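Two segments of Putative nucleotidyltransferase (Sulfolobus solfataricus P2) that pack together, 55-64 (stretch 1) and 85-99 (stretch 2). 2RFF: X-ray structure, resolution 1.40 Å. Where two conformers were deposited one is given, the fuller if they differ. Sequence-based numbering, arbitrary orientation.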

# COMPACT_ATOMS: atom_id res chain seq x y z
N ILE A 55 -2.36 -2.55 -0.84
CA ILE A 55 -1.49 -1.40 -1.03
C ILE A 55 -1.97 -0.58 -2.21
O ILE A 55 -2.11 -1.11 -3.30
CB ILE A 55 -0.04 -1.85 -1.27
CG1 ILE A 55 0.47 -2.74 -0.12
CG2 ILE A 55 0.87 -0.59 -1.41
CD1 ILE A 55 1.90 -3.21 -0.37
N LEU A 56 -2.21 0.70 -1.97
CA LEU A 56 -2.58 1.67 -3.01
C LEU A 56 -1.35 2.49 -3.35
O LEU A 56 -0.86 3.23 -2.49
CB LEU A 56 -3.74 2.57 -2.57
CG LEU A 56 -4.00 3.77 -3.47
CD1 LEU A 56 -4.32 3.31 -4.89
CD2 LEU A 56 -5.05 4.68 -2.87
N PHE A 57 -0.87 2.37 -4.58
CA PHE A 57 0.26 3.17 -5.06
C PHE A 57 -0.34 4.38 -5.81
O PHE A 57 -1.13 4.18 -6.74
CB PHE A 57 1.13 2.37 -6.01
CG PHE A 57 1.74 1.16 -5.43
CD1 PHE A 57 2.95 1.27 -4.81
CD2 PHE A 57 1.13 -0.06 -5.53
CE1 PHE A 57 3.59 0.17 -4.30
CE2 PHE A 57 1.78 -1.20 -5.02
CZ PHE A 57 2.98 -1.08 -4.39
N VAL A 58 0.12 5.57 -5.47
CA VAL A 58 -0.41 6.83 -6.05
C VAL A 58 0.75 7.54 -6.74
O VAL A 58 1.71 7.89 -6.10
CB VAL A 58 -1.10 7.79 -5.04
CG1 VAL A 58 -1.69 9.06 -5.75
CG2 VAL A 58 -2.17 7.03 -4.32
N PHE A 59 0.65 7.67 -8.07
CA PHE A 59 1.68 8.26 -8.92
C PHE A 59 1.23 9.56 -9.52
O PHE A 59 0.07 9.72 -9.79
CB PHE A 59 2.03 7.36 -10.11
CG PHE A 59 2.67 6.03 -9.76
CD1 PHE A 59 1.91 4.94 -9.41
CD2 PHE A 59 4.06 5.84 -9.89
CE1 PHE A 59 2.52 3.66 -9.15
CE2 PHE A 59 4.67 4.61 -9.60
CZ PHE A 59 3.90 3.53 -9.24
N LYS A 60 2.17 10.46 -9.74
CA LYS A 60 1.88 11.70 -10.49
C LYS A 60 1.98 11.41 -11.98
O LYS A 60 2.79 10.61 -12.40
CB LYS A 60 2.86 12.82 -10.11
CG LYS A 60 2.77 13.13 -8.64
CD LYS A 60 3.32 14.49 -8.23
CE LYS A 60 4.79 14.49 -7.95
NZ LYS A 60 5.23 15.86 -7.40
N GLY A 61 1.12 12.05 -12.77
CA GLY A 61 1.20 12.03 -14.23
C GLY A 61 0.88 10.74 -14.96
O GLY A 61 1.43 10.52 -16.05
N ILE A 62 0.02 9.89 -14.40
CA ILE A 62 -0.37 8.63 -15.07
C ILE A 62 -1.86 8.58 -15.43
O ILE A 62 -2.38 7.51 -15.70
CB ILE A 62 0.04 7.36 -14.25
CG1 ILE A 62 -0.70 7.27 -12.92
CG2 ILE A 62 1.55 7.38 -14.00
CD1 ILE A 62 -0.72 5.87 -12.31
N LYS A 63 -2.55 9.72 -15.45
CA LYS A 63 -3.96 9.78 -15.80
C LYS A 63 -4.32 9.05 -17.10
O LYS A 63 -5.36 8.38 -17.17
CB LYS A 63 -4.40 11.25 -15.89
CG LYS A 63 -5.86 11.45 -16.15
N GLU A 64 -3.46 9.15 -18.10
CA GLU A 64 -3.70 8.52 -19.39
C GLU A 64 -3.20 7.11 -19.50
O GLU A 64 -3.44 6.49 -20.53
CB GLU A 64 -3.07 9.33 -20.52
CG GLU A 64 -3.62 10.67 -20.69
CD GLU A 64 -3.16 11.30 -21.99
OE1 GLU A 64 -1.97 11.14 -22.42
OE2 GLU A 64 -4.03 11.95 -22.57
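Stretch 2, residues 85-99: IVLDEGEKDRVKDKV

Stretch 2 enters as an extended strand, I85 to D88, laid alongside strand 55-59 in the same N-to-C direction. The axes approach to 4.8 Å with a signed crossing angle of -26°. The register is simple: L56 pairs with I85, F57 with V86, V58 with L87 and F59 with D88, each pair bridged in parallel with CA atoms 4.8 to 5.0 Å apart.

The first rule is the parallel ladder, in which alternate residues of each strand supply both NH and carbonyl to the partner. I85 N donates to I55 O at 3.0 Å, and I85 O accepts from F57 N at 2.9 Å. F57 O then takes L87 N at 2.9 Å, L87 O takes F59 N at 3.0 Å, and F59 O takes E89 N at 3.0 Å, this last at a more bent 142°. Four of these five carbonyls also gain a softer CA-H...O contact: L56 CA lies 3.4 Å from I85 O, V86 CA 3.4 Å from F57 O, V58 CA 3.3 Å from L87 O, and D88 CA 3.4 Å from F59 O.

The second rule concerns the end of the ladder, where side chains take over as acceptors. D88 has chi1 in t, and its carboxylate reaches the turn that follows the first strand: OD1 accepts from I62 N at 3.0 Å, while K63 N lies 3.3 Å from the same D88 OD1. The other oxygen, D88 OD2, accepts from G90 N at 3.1 Å, so one aspartate serves backbone donors in both stretches. Its own NH points to a local partner, D88 N donating to E91 OE1 at 2.9 Å, and D88 O receives E91 N at 2.9 Å. Next to it, E89 OE2 accepts a weak hydrogen bond from G61 N at 3.4 Å. G61 has a positive phi of 70°, a conformation that by itself favours glycine.

Side chains alternate between the two faces. On the face of L56, V58, I85 and L87, L56 CD1 packs on I85 CG2 at 3.8 Å and on L87 CG at 3.7 Å. The other methyl, L56 CD2, lies 4.1 Å from V95 CB and 3.9 Å from K98 CD. V58 CG1 comes within 3.5 Å of E89 CA, and V58 CG2 within 4.1 Å of K92 CB, so the chain beyond the strand, with its 3-10 segment at 92-94, folds back over this face. K98 spends its ammonium locally, NZ donating to V95 O at 2.8 Å and weakly to K92 O at 3.3 Å, while its aliphatic portion covers the leucine.

On the face of F57, F59, V86 and D88, V86 CG1 meets both F59 CE1 and I62 CD1 at 3.7 Å, and V86 CG2 is 4.4 Å from F57 CD2. The valine thus touches both phenylalanines, and the isoleucine closes the apolar patch beside the buried aspartate.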

# COMPACT_ATOMS: atom_id res chain seq x y z
N ILE A 85 -3.60 -1.65 -5.82
CA ILE A 85 -4.24 -0.78 -6.82
C ILE A 85 -3.20 0.30 -7.19
O ILE A 85 -2.46 0.75 -6.31
CB ILE A 85 -5.52 -0.07 -6.32
CG1 ILE A 85 -6.59 -1.12 -6.02
CG2 ILE A 85 -6.09 0.97 -7.36
CD1 ILE A 85 -7.82 -0.57 -5.39
N VAL A 86 -3.18 0.72 -8.45
CA VAL A 86 -2.35 1.81 -8.91
C VAL A 86 -3.30 2.92 -9.41
O VAL A 86 -4.11 2.68 -10.31
CB VAL A 86 -1.41 1.40 -10.05
CG1 VAL A 86 -0.66 2.61 -10.65
CG2 VAL A 86 -0.37 0.32 -9.62
N LEU A 87 -3.13 4.13 -8.88
CA LEU A 87 -3.97 5.29 -9.22
C LEU A 87 -3.11 6.51 -9.45
O LEU A 87 -1.99 6.62 -8.97
CB LEU A 87 -5.04 5.65 -8.15
CG LEU A 87 -6.09 4.57 -7.88
CD1 LEU A 87 -7.04 5.04 -6.79
CD2 LEU A 87 -6.86 4.17 -9.16
N ASP A 88 -3.66 7.42 -10.24
CA ASP A 88 -3.09 8.75 -10.40
C ASP A 88 -3.48 9.58 -9.17
O ASP A 88 -4.50 9.31 -8.50
CB ASP A 88 -3.71 9.41 -11.64
CG ASP A 88 -3.10 10.72 -11.97
OD1 ASP A 88 -1.96 10.81 -12.41
OD2 ASP A 88 -3.78 11.76 -11.81
N GLU A 89 -2.66 10.60 -8.89
CA GLU A 89 -2.91 11.63 -7.85
C GLU A 89 -4.37 12.15 -7.81
O GLU A 89 -4.98 12.33 -6.74
CB GLU A 89 -1.92 12.80 -8.07
CG GLU A 89 -2.03 13.53 -9.44
CD GLU A 89 -0.78 14.31 -9.88
OE1 GLU A 89 0.01 14.76 -9.01
OE2 GLU A 89 -0.60 14.46 -11.13
N GLY A 90 -4.92 12.41 -8.99
CA GLY A 90 -6.27 12.93 -9.12
C GLY A 90 -7.37 11.93 -8.88
O GLY A 90 -8.53 12.35 -8.81
N GLU A 91 -7.05 10.64 -8.72
CA GLU A 91 -8.03 9.58 -8.55
C GLU A 91 -8.02 8.93 -7.17
O GLU A 91 -8.85 8.07 -6.90
CB GLU A 91 -7.71 8.46 -9.53
CG GLU A 91 -7.73 8.81 -10.99
CD GLU A 91 -7.02 7.80 -11.86
OE1 GLU A 91 -6.30 6.92 -11.35
OE2 GLU A 91 -7.14 7.91 -13.09
N LYS A 92 -7.11 9.34 -6.30
CA LYS A 92 -6.95 8.67 -5.00
C LYS A 92 -8.18 8.64 -4.08
O LYS A 92 -8.30 7.74 -3.25
CB LYS A 92 -5.70 9.14 -4.26
CG LYS A 92 -5.76 10.54 -3.75
CD LYS A 92 -4.41 10.95 -3.17
CE LYS A 92 -4.55 12.36 -2.65
NZ LYS A 92 -3.25 12.99 -2.35
N ASP A 93 -9.11 9.58 -4.24
CA ASP A 93 -10.37 9.61 -3.48
C ASP A 93 -11.28 8.41 -3.79
O ASP A 93 -12.20 8.15 -3.05
CB ASP A 93 -11.17 10.92 -3.71
CG ASP A 93 -10.58 12.14 -3.00
OD1 ASP A 93 -9.70 12.03 -2.11
OD2 ASP A 93 -11.06 13.27 -3.30
N ARG A 94 -11.00 7.66 -4.87
CA ARG A 94 -11.79 6.46 -5.22
C ARG A 94 -11.68 5.33 -4.19
O ARG A 94 -12.57 4.49 -4.12
CB ARG A 94 -11.42 5.95 -6.62
CG ARG A 94 -11.97 6.85 -7.72
CD ARG A 94 -11.78 6.23 -9.12
NE ARG A 94 -12.93 6.55 -9.97
CZ ARG A 94 -14.06 5.83 -10.08
NH1 ARG A 94 -14.25 4.68 -9.43
NH2 ARG A 94 -15.03 6.27 -10.88
N VAL A 95 -10.60 5.33 -3.39
CA VAL A 95 -10.40 4.37 -2.34
C VAL A 95 -10.65 5.15 -1.06
O VAL A 95 -9.88 6.03 -0.72
CB VAL A 95 -9.00 3.80 -2.37
CG1 VAL A 95 -8.80 2.79 -1.21
CG2 VAL A 95 -8.74 3.12 -3.72
N LYS A 96 -11.72 4.78 -0.37
CA LYS A 96 -12.10 5.34 0.90
C LYS A 96 -11.46 4.45 1.96
O LYS A 96 -10.90 3.38 1.69
CB LYS A 96 -13.63 5.33 1.06
CG LYS A 96 -14.48 5.76 -0.18
CD LYS A 96 -14.08 7.09 -0.81
N ASP A 97 -11.54 4.90 3.20
CA ASP A 97 -11.05 4.08 4.27
C ASP A 97 -9.67 3.57 3.87
O ASP A 97 -9.49 2.45 3.36
CB ASP A 97 -12.04 2.93 4.52
CG ASP A 97 -13.43 3.43 4.93
OD1 ASP A 97 -13.68 4.67 4.85
OD2 ASP A 97 -14.25 2.60 5.35
N LYS A 98 -8.72 4.48 4.02
CA LYS A 98 -7.28 4.19 3.83
C LYS A 98 -6.40 4.97 4.79
O LYS A 98 -6.81 6.00 5.32
CB LYS A 98 -6.90 4.45 2.38
CG LYS A 98 -7.16 5.85 1.85
CD LYS A 98 -6.80 5.93 0.37
CE LYS A 98 -6.78 7.37 -0.15
NZ LYS A 98 -8.09 8.00 -0.00
N VAL A 99 -5.19 4.44 4.98
CA VAL A 99 -4.18 4.98 5.89
C VAL A 99 -2.95 5.38 5.09
O VAL A 99 -2.48 4.61 4.29
CB VAL A 99 -3.76 3.91 6.92
CG1 VAL A 99 -2.47 4.32 7.66
CG2 VAL A 99 -4.90 3.64 7.87